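PDB 3IGR: ribosomal-protein-S5-alanine N-acetyltransferase, which probably catalyses transfer of an acetyl group from acetyl-CoA to the N-terminal alanine of ribosomal protein uS5. Local coordinates for residues Asp122-Phe125 and Lys126-Leu130; Asp19-Thr22 and Ile23-Phe27. One frame throughout, in Å; residues are numbered along the deposited sequence.

Contact 1 of 2, residues Asp122-Phe125 and Lys126-Leu130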
ATOM      1  N   ASP A 122      12.845  -0.419  -5.081  1.00  9.94           N
ATOM      2  CA  ASP A 122      13.532   0.093  -3.918  1.00 10.76           C
ATOM      3  C   ASP A 122      15.028  -0.210  -3.977  1.00  9.97           C
ATOM      4  O   ASP A 122      15.874   0.634  -3.622  1.00  9.57           O
ATOM      5  CB  ASP A 122      12.949  -0.576  -2.686  1.00 11.04           C
ATOM      6  CG  ASP A 122      12.550   0.400  -1.662  1.00 15.35           C
ATOM      7  OD1 ASP A 122      11.343   0.742  -1.649  1.00 21.98           O
ATOM      8  OD2 ASP A 122      13.432   0.840  -0.887  1.00 16.18           O
ATOM      9  N   TRP A 123      15.345  -1.429  -4.406  1.00  9.06           N
ATOM     10  CA  TRP A 123      16.732  -1.825  -4.586  1.00  8.66           C
ATOM     11  C   TRP A 123      17.414  -1.070  -5.754  1.00  7.96           C
ATOM     12  O   TRP A 123      18.570  -0.685  -5.653  1.00  7.39           O
ATOM     13  CB  TRP A 123      16.823  -3.340  -4.745  1.00  8.66           C
ATOM     14  CG  TRP A 123      18.223  -3.851  -4.814  1.00  8.47           C
ATOM     15  CD1 TRP A 123      19.059  -4.133  -3.755  1.00  9.30           C
ATOM     16  CD2 TRP A 123      18.948  -4.177  -5.997  1.00  7.77           C
ATOM     17  NE1 TRP A 123      20.265  -4.597  -4.221  1.00  8.08           N
ATOM     18  CE2 TRP A 123      20.226  -4.638  -5.592  1.00  8.56           C
ATOM     19  CE3 TRP A 123      18.644  -4.132  -7.367  1.00  6.77           C
ATOM     20  CZ2 TRP A 123      21.204  -5.038  -6.508  1.00  8.49           C
ATOM     21  CZ3 TRP A 123      19.620  -4.550  -8.282  1.00  6.53           C
ATOM     22  CH2 TRP A 123      20.883  -4.983  -7.842  1.00  7.58           C
HETATM   23  N   MSE A 124      16.694  -0.854  -6.851  1.00  7.75           N
HETATM   24  CA  MSE A 124      17.258  -0.127  -7.991  1.00  7.67           C
HETATM   25  C   MSE A 124      17.622   1.324  -7.601  1.00  8.21           C
HETATM   26  O   MSE A 124      18.610   1.892  -8.093  1.00  7.87           O
HETATM   27  CB  MSE A 124      16.294  -0.144  -9.175  1.00  7.39           C
HETATM   28  CG  MSE A 124      16.043  -1.549  -9.751  1.00  7.45           C
HETATM   29 SE   MSE A 124      17.692  -2.265 -10.529  1.00 13.22          SE
HETATM   30  CE  MSE A 124      17.955  -0.997 -11.958  1.00  9.18           C
ATOM     31  N   PHE A 125      16.828   1.892  -6.699  1.00  8.48           N
ATOM     32  CA  PHE A 125      17.015   3.259  -6.243  1.00  9.38           C
ATOM     33  C   PHE A 125      18.165   3.320  -5.227  1.00 10.08           C
ATOM     34  O   PHE A 125      19.098   4.134  -5.359  1.00  9.98           O
ATOM     35  CB  PHE A 125      15.720   3.766  -5.597  1.00  9.45           C
ATOM     36  CG  PHE A 125      14.695   4.313  -6.571  1.00 10.31           C
ATOM     37  CD1 PHE A 125      14.950   4.393  -7.943  1.00  9.97           C
ATOM     38  CD2 PHE A 125      13.487   4.826  -6.088  1.00 11.52           C
ATOM     39  CE1 PHE A 125      13.999   4.937  -8.822  1.00  9.58           C
ATOM     40  CE2 PHE A 125      12.526   5.373  -6.960  1.00 11.69           C
ATOM     41  CZ  PHE A 125      12.785   5.422  -8.327  1.00 10.44           C
ATOM     42  N   LYS A 126      18.079   2.458  -4.221  1.00 10.82           N
ATOM     43  CA  LYS A 126      18.984   2.482  -3.084  1.00 11.99           C
ATOM     44  C   LYS A 126      20.327   1.828  -3.380  1.00 12.16           C
ATOM     45  O   LYS A 126      21.346   2.423  -3.104  1.00 12.76           O
ATOM     46  CB  LYS A 126      18.329   1.888  -1.827  1.00 12.03           C
ATOM     47  CG  LYS A 126      17.199   2.781  -1.279  1.00 13.82           C
ATOM     48  CD  LYS A 126      16.473   2.191  -0.060  1.00 16.69           C
ATOM     49  CE  LYS A 126      15.396   3.178   0.437  1.00 17.63           C
ATOM     50  NZ  LYS A 126      14.236   2.517   1.103  1.00 17.98           N
ATOM     51  N   ALA A 127      20.334   0.615  -3.929  1.00 12.27           N
ATOM     52  CA  ALA A 127      21.598  -0.079  -4.205  1.00 11.60           C
ATOM     53  C   ALA A 127      22.168   0.236  -5.582  1.00 11.88           C
ATOM     54  O   ALA A 127      23.374   0.217  -5.754  1.00 12.31           O
ATOM     55  CB  ALA A 127      21.454  -1.569  -4.033  1.00 11.72           C
ATOM     56  N   GLN A 128      21.323   0.507  -6.570  1.00 11.43           N
ATOM     57  CA  GLN A 128      21.840   0.859  -7.900  1.00 11.22           C
ATOM     58  C   GLN A 128      21.826   2.353  -8.207  1.00 11.15           C
ATOM     59  O   GLN A 128      22.252   2.751  -9.280  1.00 11.32           O
ATOM     60  CB  GLN A 128      21.140   0.076  -9.014  1.00 11.46           C
ATOM     61  CG  GLN A 128      21.450  -1.426  -9.033  1.00 10.30           C
ATOM     62  CD  GLN A 128      22.870  -1.749  -9.460  1.00 11.51           C
ATOM     63  OE1 GLN A 128      23.460  -1.057 -10.273  1.00 12.95           O
ATOM     64  NE2 GLN A 128      23.421  -2.819  -8.913  1.00 11.60           N
ATOM     65  N   ASN A 129      21.361   3.175  -7.268  1.00 11.08           N
ATOM     66  CA  ASN A 129      21.364   4.633  -7.450  1.00 11.41           C
ATOM     67  C   ASN A 129      20.764   5.078  -8.798  1.00 11.31           C
ATOM     68  O   ASN A 129      21.309   5.938  -9.486  1.00 11.76           O
ATOM     69  CB  ASN A 129      22.788   5.204  -7.245  1.00 11.28           C
ATOM     70  CG  ASN A 129      22.786   6.719  -7.031  1.00 13.07           C
ATOM     71  OD1 ASN A 129      21.942   7.254  -6.288  1.00 12.96           O
ATOM     72  ND2 ASN A 129      23.728   7.422  -7.681  1.00  9.98           N
ATOM     73  N   LEU A 130      19.647   4.470  -9.198  1.00 11.29           N
ATOM     74  CA  LEU A 130      18.928   5.002 -10.350  1.00 11.06           C
ATOM     75  C   LEU A 130      18.188   6.246  -9.909  1.00 10.87           C
ATOM     76  O   LEU A 130      17.761   6.344  -8.758  1.00 11.50           O
ATOM     77  CB  LEU A 130      17.960   3.979 -10.948  1.00 11.25           C
ATOM     78  CG  LEU A 130      18.575   2.872 -11.808  1.00 13.51           C
ATOM     79  CD1 LEU A 130      17.437   2.118 -12.499  1.00 14.48           C
ATOM     80  CD2 LEU A 130      19.510   3.450 -12.851  1.00 15.24           C
TER
HETATM   81  O   HOH W   1      19.686   6.627  -3.956  1.00  6.51           O
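The A127 methyl sits under one face of the W123 indole. CB lies 3.5 Å from the centroid of the five-membered ring, a CH-pi contact. Q128 takes the same face farther along: its CG meets the six-membered ring in a second, longer CH-pi contact. Together the methyl and the methylene form a two-part floor below the flat side chain. W123 CG is anti to its backbone N (chi1 -175°), which carries the indole along the helix toward the chain end and over this floor. The Q128 chain bends at chi2, bringing NE2 to 3.5 Å from W123 CH2, with amide and ring planes 52° apart. Q128 NE2 is held by a hydrogen bond to N65 OD1.

A second fit lies around M124, a selenomethionine. Its chain is bent at chi2 and chi3 and runs alongside L130. The two meet at M124 CE and L130 CD1, 3.2 Å apart, tighter than usual for carbons. F125 brings its CD1 to 3.5 Å from L130 O, approaching obliquely. On the exposed flank the extended K126 chain lies beside D122, and K126 NZ forms a salt bridge to D122 OD2 at 2.7 Å.

The helix widens as it ends. A127 N makes the usual i+4 bond to W123 O, Q128 N adds an i+5 bond to the same oxygen, and L130 N spans six residues to M124 O at 3.0 Å. N129, with positive phi, is the first residue to leave helical geometry.

This is the C-terminal end of helix 112-126, the helix of a beta-alpha-beta crossover between parallel strands 96-103 and 132-137 of the GNAT fold. M124 rests on F68, Y86, I89 and I133 of the sheet, F125 also touches I133, and the W123 ring meets F68 edge-to-face.

Contact 2 of 2, residues Asp19-Thr22 and Ile23-Phe27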
ATOM      1  N   ASP A  19      18.256 -21.625 -14.107  1.00 10.26           N
ATOM      2  CA  ASP A  19      16.819 -21.381 -14.314  1.00 10.67           C
ATOM      3  C   ASP A  19      16.297 -21.621 -15.746  1.00 11.23           C
ATOM      4  O   ASP A  19      15.129 -21.324 -16.039  1.00 11.59           O
ATOM      5  CB  ASP A  19      16.458 -19.946 -13.924  1.00 10.33           C
ATOM      6  CG  ASP A  19      16.558 -19.690 -12.443  1.00 10.34           C
ATOM      7  OD1 ASP A  19      16.229 -20.594 -11.643  1.00 11.18           O
ATOM      8  OD2 ASP A  19      16.952 -18.562 -12.074  1.00  9.34           O
ATOM      9  N   ALA A  20      17.149 -22.135 -16.633  1.00 11.49           N
ATOM     10  CA  ALA A  20      16.820 -22.219 -18.065  1.00 11.52           C
ATOM     11  C   ALA A  20      15.495 -22.925 -18.333  1.00 11.46           C
ATOM     12  O   ALA A  20      14.677 -22.433 -19.108  1.00 10.67           O
ATOM     13  CB  ALA A  20      17.962 -22.884 -18.854  1.00 11.49           C
ATOM     14  N   VAL A  21      15.284 -24.064 -17.668  1.00 11.62           N
ATOM     15  CA  VAL A  21      14.084 -24.876 -17.871  1.00 11.87           C
ATOM     16  C   VAL A  21      12.861 -24.218 -17.244  1.00 12.00           C
ATOM     17  O   VAL A  21      11.811 -24.109 -17.871  1.00 12.22           O
ATOM     18  CB  VAL A  21      14.267 -26.319 -17.317  1.00 11.98           C
ATOM     19  CG1 VAL A  21      12.959 -27.097 -17.360  1.00 11.77           C
ATOM     20  CG2 VAL A  21      15.340 -27.049 -18.102  1.00 11.71           C
ATOM     21  N   THR A  22      13.009 -23.770 -16.006  1.00 12.47           N
ATOM     22  CA  THR A  22      11.889 -23.204 -15.268  1.00 12.92           C
ATOM     23  C   THR A  22      11.380 -21.870 -15.829  1.00 12.35           C
ATOM     24  O   THR A  22      10.172 -21.642 -15.861  1.00 12.61           O
ATOM     25  CB  THR A  22      12.179 -23.113 -13.756  1.00 13.46           C
ATOM     26  OG1 THR A  22      11.035 -22.574 -13.087  1.00 15.82           O
ATOM     27  CG2 THR A  22      13.377 -22.233 -13.474  1.00 13.02           C
ATOM     28  N   ILE A  23      12.280 -20.994 -16.275  1.00 11.19           N
ATOM     29  CA  ILE A  23      11.820 -19.774 -16.950  1.00 10.94           C
ATOM     30  C   ILE A  23      11.109 -20.091 -18.279  1.00 10.33           C
ATOM     31  O   ILE A  23      10.099 -19.464 -18.611  1.00 10.45           O
ATOM     32  CB  ILE A  23      12.935 -18.679 -17.114  1.00 10.59           C
ATOM     33  CG1 ILE A  23      12.321 -17.322 -17.490  1.00 10.62           C
ATOM     34  CG2 ILE A  23      13.986 -19.098 -18.145  1.00 10.22           C
ATOM     35  CD1 ILE A  23      11.450 -16.718 -16.419  1.00 10.32           C
ATOM     36  N   ALA A  24      11.635 -21.064 -19.019  1.00  9.96           N
ATOM     37  CA  ALA A  24      11.012 -21.514 -20.266  1.00 10.29           C
ATOM     38  C   ALA A  24       9.593 -22.012 -19.996  1.00 10.44           C
ATOM     39  O   ALA A  24       8.651 -21.585 -20.669  1.00 10.19           O
ATOM     40  CB  ALA A  24      11.851 -22.629 -20.920  1.00 10.19           C
ATOM     41  N   ASN A  25       9.458 -22.913 -19.011  1.00 10.63           N
ATOM     42  CA  ASN A  25       8.156 -23.454 -18.613  1.00 10.85           C
ATOM     43  C   ASN A  25       7.173 -22.353 -18.265  1.00 11.01           C
ATOM     44  O   ASN A  25       6.004 -22.430 -18.621  1.00 11.56           O
ATOM     45  CB  ASN A  25       8.288 -24.423 -17.436  1.00 11.33           C
ATOM     46  CG  ASN A  25       8.993 -25.702 -17.809  1.00 11.65           C
ATOM     47  OD1 ASN A  25       9.164 -26.012 -18.989  1.00 13.64           O
ATOM     48  ND2 ASN A  25       9.402 -26.462 -16.804  1.00 13.20           N
ATOM     49  N   TYR A  26       7.658 -21.328 -17.573  1.00 10.49           N
ATOM     50  CA  TYR A  26       6.816 -20.213 -17.164  1.00 10.05           C
ATOM     51  C   TYR A  26       6.210 -19.479 -18.365  1.00  9.88           C
ATOM     52  O   TYR A  26       5.025 -19.155 -18.351  1.00 10.19           O
ATOM     53  CB  TYR A  26       7.588 -19.239 -16.263  1.00  9.71           C
ATOM     54  CG  TYR A  26       6.894 -17.908 -16.084  1.00  8.63           C
ATOM     55  CD1 TYR A  26       5.851 -17.761 -15.171  1.00  6.41           C
ATOM     56  CD2 TYR A  26       7.276 -16.789 -16.835  1.00  9.09           C
ATOM     57  CE1 TYR A  26       5.200 -16.558 -15.026  1.00  5.56           C
ATOM     58  CE2 TYR A  26       6.637 -15.574 -16.681  1.00  6.79           C
ATOM     59  CZ  TYR A  26       5.603 -15.463 -15.775  1.00  7.05           C
ATOM     60  OH  TYR A  26       4.970 -14.252 -15.621  1.00  8.45           O
ATOM     61  N   PHE A  27       7.012 -19.192 -19.387  1.00  9.54           N
ATOM     62  CA  PHE A  27       6.484 -18.443 -20.519  1.00  9.60           C
ATOM     63  C   PHE A  27       5.643 -19.349 -21.395  1.00 10.13           C
ATOM     64  O   PHE A  27       4.646 -18.928 -21.975  1.00 10.28           O
ATOM     65  CB  PHE A  27       7.598 -17.728 -21.302  1.00  9.87           C
ATOM     66  CG  PHE A  27       8.106 -16.486 -20.607  1.00 10.04           C
ATOM     67  CD1 PHE A  27       7.271 -15.385 -20.438  1.00 10.40           C
ATOM     68  CD2 PHE A  27       9.396 -16.432 -20.096  1.00 10.78           C
ATOM     69  CE1 PHE A  27       7.715 -14.236 -19.779  1.00 11.96           C
ATOM     70  CE2 PHE A  27       9.852 -15.286 -19.432  1.00 13.29           C
ATOM     71  CZ  PHE A  27       9.008 -14.184 -19.278  1.00 12.42           C
TER
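I23 packs its CG2 against the turn before it, 3.3 Å from D19 O and 3.5 Å from A20 O. CG2 takes the position between the backbone N and the carbonyl carbon, which sets it beside the two carbonyl oxygens. CG1, anti to the backbone N (chi1 -166°), starts the longer branch. This is the tight side of the first turns of helix 20-29. I23 is buried against I15, W51, V71, I80 and T83. A24 is buried too, its CB 3.4 Å from A20 O and in touch with P48. I23 N donates to D19 O in a nearly straight bond of 2.9 Å, whereas the bond from A24 N to A20 O is weak. D19 stands at the N-cap position but makes no capping bond with its side chain. Its carboxylate turns away to a salt bridge with R13 and a hydrogen bond from K16 N.

In the GNAT fold this helix follows the first strands and packs against the sheet, here beside helix 48-63. Y26 and F27 continue the buried side. Y26 CD2 lies over the centre of the F27 ring, 3.7 Å above its plane, and Y26 OH is hydrogen-bonded to S102 OG.

The other side is looser. V21 is exposed and N25 partly so, and the two side chains run side by side. V21 CG1 comes to 3.7 Å from N25 ND2. The N25 amide folds back over the V21 carbonyl, with CG 3.2 Å from V21 O, while N25 N donates to that same oxygen. N25 OD1 and V21 O, 3.4 Å apart, are both acceptors and form no bond.

Contacts 1 and 2 lie on opposite sides of the centre of the chain. Their centres are about 27 Å apart, their nearest atoms are about 15 Å apart, and they do not touch. Contact 2 comes first along the chain, at the start of helix 20-29. Contact 1 ends helix 112-126. Both pack on the central sheet, and strands 68-74 and 79-90 serve each of them. In GNAT enzymes the start of the helix equivalent to 112-126 usually helps hold the CoA pyrophosphate. Contact 1 is at its other end, so probably not at that site. A sodium ion lies about 9 Å from the D122 side chain.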